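Chitinase (Thermococcus kodakarensis KOD1, PDB 5DHD) probably binds chitin through this small beta-sandwich domain, as part of a thermophilic archaeal chitinase that hydrolyses the polysaccharide. Local coordinates at residues Val35-Lys40 / Glu86-Tyr91. Residues are numbered along the deposited sequence; the frame is centred on the assembly and turned at random.
Sequences VKVKLK and EAIYLY. With PE3 (3,6,9,12,15,18,21,24,27,30,33,36,39-tridecaoxahentetracontane-1,41-diol), chain E; PE3 (3,6,9,12,15,18,21,24,27,30,33,36,39-tridecaoxahentetracontane-1,41-diol), chain F; PE3 (3,6,9,12,15,18,21,24,27,30,33,36,39-tridecaoxahentetracontane-1,41-diol), chain H.
V35 meets I88 and L90 in the beta sandwich of this chitin-binding domain, where strands 35-39 and 86-91 run antiparallel (166°) as adjacent inner strands of the five-stranded sheet, flanked by 59-64 and 95-99. Its CG1, anti to the backbone N (chi1 169°), reaches I88 CG2 at 3.5 Å and its CG2 touches L90 CD1 at 3.8 Å; V35 packs on F75, and V37 on F77, of the opposing sheet. K36 N to Y89 O and Y89 N to K36 O are backbone bonds, each 2.8 Å. On the outer face K36's extended chain carries NZ into polyethylene glycol, bonding O4, O7, O13 and O16 at 2.9 to 3.0 Å. The glycol covers one face of the Y91 ring, C14 3.3 Å above its centre; an alanine here would probably strip it of this support and leave a gap beside K36 CD. V37-I88 is a non-hydrogen-bonded pair. In a classic beta bulge E86 and A87 both lie opposite K38: K38 N bonds A87 O at 3.0 Å, nearly straight (175°), and E86 N bonds K38 O. Bends at chi2 and chi4 turn K38 NZ to bond L39 O and, from above the carboxylate plane, E86 OE1, a 3.2 Å salt bridge.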
loop_
_atom_site.group_PDB
_atom_site.type_symbol
_atom_site.label_atom_id
_atom_site.label_comp_id
_atom_site.label_asym_id
_atom_site.label_seq_id
_atom_site.Cartn_x
_atom_site.Cartn_y
_atom_site.Cartn_z
ATOM N N VAL A 35 -2.301 -3.125 3.943
ATOM C CA VAL A 35 -2.290 -2.904 2.505
ATOM C C VAL A 35 -1.458 -4.013 1.870
ATOM O O VAL A 35 -0.274 -4.164 2.172
ATOM C CB VAL A 35 -1.723 -1.532 2.148
ATOM C CG1 VAL A 35 -1.465 -1.429 0.644
ATOM C CG2 VAL A 35 -2.719 -0.462 2.559
ATOM N N LYS A 36 -2.093 -4.799 1.006
ATOM C CA LYS A 36 -1.427 -5.903 0.327
ATOM C C LYS A 36 -1.141 -5.526 -1.111
ATOM O O LYS A 36 -2.048 -5.149 -1.858
ATOM C CB LYS A 36 -2.284 -7.170 0.365
ATOM C CG LYS A 36 -2.533 -7.707 1.756
ATOM C CD LYS A 36 -3.098 -9.108 1.632
ATOM C CE LYS A 36 -3.062 -9.809 2.950
ATOM N NZ LYS A 36 -3.657 -11.165 2.877
ATOM N N VAL A 37 0.121 -5.660 -1.499
ATOM C CA VAL A 37 0.564 -5.299 -2.836
ATOM C C VAL A 37 1.085 -6.501 -3.612
ATOM O O VAL A 37 1.890 -7.280 -3.100
ATOM C CB VAL A 37 1.684 -4.248 -2.737
ATOM C CG1 VAL A 37 2.172 -3.860 -4.126
ATOM C CG2 VAL A 37 1.191 -3.031 -1.946
ATOM N N LYS A 38 0.615 -6.641 -4.848
ATOM C CA LYS A 38 1.048 -7.721 -5.727
ATOM C C LYS A 38 1.970 -7.125 -6.782
ATOM O O LYS A 38 1.585 -6.200 -7.499
ATOM C CB LYS A 38 -0.151 -8.373 -6.422
ATOM C CG LYS A 38 0.224 -9.470 -7.444
ATOM C CD LYS A 38 0.811 -10.699 -6.764
ATOM C CE LYS A 38 1.081 -11.824 -7.770
ATOM N NZ LYS A 38 2.020 -11.413 -8.865
ATOM N N LEU A 39 3.186 -7.648 -6.872
ATOM C CA LEU A 39 4.160 -7.164 -7.844
ATOM C C LEU A 39 4.344 -8.166 -8.975
ATOM O O LEU A 39 4.109 -9.360 -8.796
ATOM C CB LEU A 39 5.532 -6.990 -7.183
ATOM C CG LEU A 39 5.655 -6.075 -5.967
ATOM C CD1 LEU A 39 7.100 -6.062 -5.484
ATOM C CD2 LEU A 39 5.194 -4.676 -6.340
ATOM N N LYS A 40 4.769 -7.679 -10.136
ATOM C CA LYS A 40 5.036 -8.569 -11.260
ATOM C C LYS A 40 6.246 -9.410 -10.868
ATOM O O LYS A 40 7.095 -8.959 -10.101
ATOM C CB LYS A 40 5.372 -7.740 -12.497
ATOM C CG LYS A 40 4.169 -7.237 -13.266
ATOM C CD LYS A 40 4.598 -6.613 -14.590
ATOM C CE LYS A 40 4.482 -5.101 -14.555
ATOM N NZ LYS A 40 5.044 -4.469 -15.783
ATOM N N GLU A 86 0.845 -4.737 -9.764
ATOM C CA GLU A 86 -0.321 -5.208 -10.499
ATOM C C GLU A 86 -1.619 -4.887 -9.774
ATOM O O GLU A 86 -2.649 -4.668 -10.413
ATOM C CB GLU A 86 -0.240 -6.715 -10.706
ATOM C CG GLU A 86 1.035 -7.150 -11.405
ATOM C CD GLU A 86 1.073 -8.633 -11.690
ATOM O OE1 GLU A 86 0.483 -9.413 -10.910
ATOM O OE2 GLU A 86 1.707 -9.016 -12.694
ATOM N N ALA A 87 -1.576 -4.874 -8.444
ATOM C CA ALA A 87 -2.767 -4.579 -7.651
ATOM C C ALA A 87 -2.417 -4.186 -6.222
ATOM O O ALA A 87 -1.391 -4.601 -5.686
ATOM C CB ALA A 87 -3.684 -5.818 -7.612
ATOM N N ILE A 88 -3.280 -3.371 -5.620
ATOM C CA ILE A 88 -3.104 -2.930 -4.240
ATOM C C ILE A 88 -4.454 -3.113 -3.555
ATOM O O ILE A 88 -5.479 -2.642 -4.055
ATOM C CB ILE A 88 -2.665 -1.445 -4.145
ATOM C CG1 ILE A 88 -1.318 -1.243 -4.874
ATOM C CG2 ILE A 88 -2.595 -1.016 -2.660
ATOM C CD1 ILE A 88 -0.829 0.217 -4.901
ATOM N N TYR A 89 -4.451 -3.808 -2.422
ATOM C CA TYR A 89 -5.677 -4.070 -1.674
ATOM C C TYR A 89 -5.614 -3.458 -0.281
ATOM O O TYR A 89 -4.610 -3.601 0.414
ATOM C CB TYR A 89 -5.885 -5.587 -1.515
ATOM C CG TYR A 89 -5.911 -6.353 -2.824
ATOM C CD1 TYR A 89 -7.097 -6.501 -3.548
ATOM C CD2 TYR A 89 -4.748 -6.907 -3.342
ATOM C CE1 TYR A 89 -7.111 -7.190 -4.759
ATOM C CE2 TYR A 89 -4.751 -7.595 -4.544
ATOM C CZ TYR A 89 -5.935 -7.728 -5.237
ATOM O OH TYR A 89 -5.922 -8.428 -6.413
ATOM N N LEU A 90 -6.688 -2.785 0.124
ATOM C CA LEU A 90 -6.755 -2.194 1.457
ATOM C C LEU A 90 -7.722 -2.998 2.317
ATOM O O LEU A 90 -8.918 -3.073 2.025
ATOM C CB LEU A 90 -7.219 -0.741 1.409
ATOM C CG LEU A 90 -7.566 -0.112 2.776
ATOM C CD1 LEU A 90 -6.334 -0.017 3.685
ATOM C CD2 LEU A 90 -8.176 1.276 2.531
ATOM N N TYR A 91 -7.186 -3.599 3.373
ATOM C CA TYR A 91 -7.976 -4.388 4.304
ATOM C C TYR A 91 -8.027 -3.720 5.664
ATOM O O TYR A 91 -7.007 -3.280 6.190
ATOM C CB TYR A 91 -7.400 -5.793 4.482
ATOM C CG TYR A 91 -7.675 -6.713 3.318
ATOM C CD1 TYR A 91 -8.882 -7.414 3.233
ATOM C CD2 TYR A 91 -6.750 -6.857 2.279
ATOM C CE1 TYR A 91 -9.160 -8.238 2.133
ATOM C CE2 TYR A 91 -7.020 -7.683 1.173
ATOM C CZ TYR A 91 -8.226 -8.363 1.116
ATOM O OH TYR A 91 -8.503 -9.184 0.045
HETATM C C18 PE3 E . -5.769 -11.724 0.141
HETATM C C17 PE3 E . -6.837 -11.837 1.220
HETATM O O16 PE3 E . -6.483 -10.909 2.231
HETATM C C15 PE3 E . -7.397 -10.896 3.309
HETATM C C14 PE3 E . -6.877 -9.881 4.307
HETATM O O13 PE3 E . -5.723 -10.463 4.891
HETATM C C12 PE3 E . -5.178 -9.526 5.800
HETATM C C11 PE3 E . -3.948 -10.152 6.449
HETATM O O10 PE3 E . -3.024 -10.641 5.492
HETATM C C9 PE3 E . -1.945 -11.159 6.266
HETATM C C8 PE3 E . -0.822 -11.747 5.421
HETATM O O7 PE3 E . -1.347 -12.404 4.277
HETATM C C6 PE3 E . -0.215 -12.876 3.558
HETATM C C5 PE3 E . -0.609 -13.639 2.290
HETATM O O4 PE3 E . -1.692 -12.992 1.638
HETATM C C30 PE3 F . -9.828 -3.335 -8.810
HETATM C C29 PE3 F . -8.722 -4.124 -8.112
HETATM O O28 PE3 F . -8.395 -5.255 -8.902
HETATM C C27 PE3 F . -7.359 -5.972 -8.225
HETATM C C26 PE3 F . -6.981 -7.217 -9.033
HETATM O O25 PE3 F . -6.179 -6.850 -10.162
HETATM O O13 PE3 H . -6.187 -2.092 -14.077
HETATM C C12 PE3 H . -5.715 -1.475 -12.832
HETATM C C11 PE3 H . -4.462 -2.124 -12.329
HETATM O O10 PE3 H . -3.271 -1.576 -12.967
HETATM C C9 PE3 H . -2.085 -2.325 -12.534
HETATM C C8 PE3 H . -0.774 -1.843 -13.233
HETATM O O7 PE3 H . -0.924 -1.896 -14.721
HETATM C C6 PE3 H . 0.320 -1.440 -15.346
#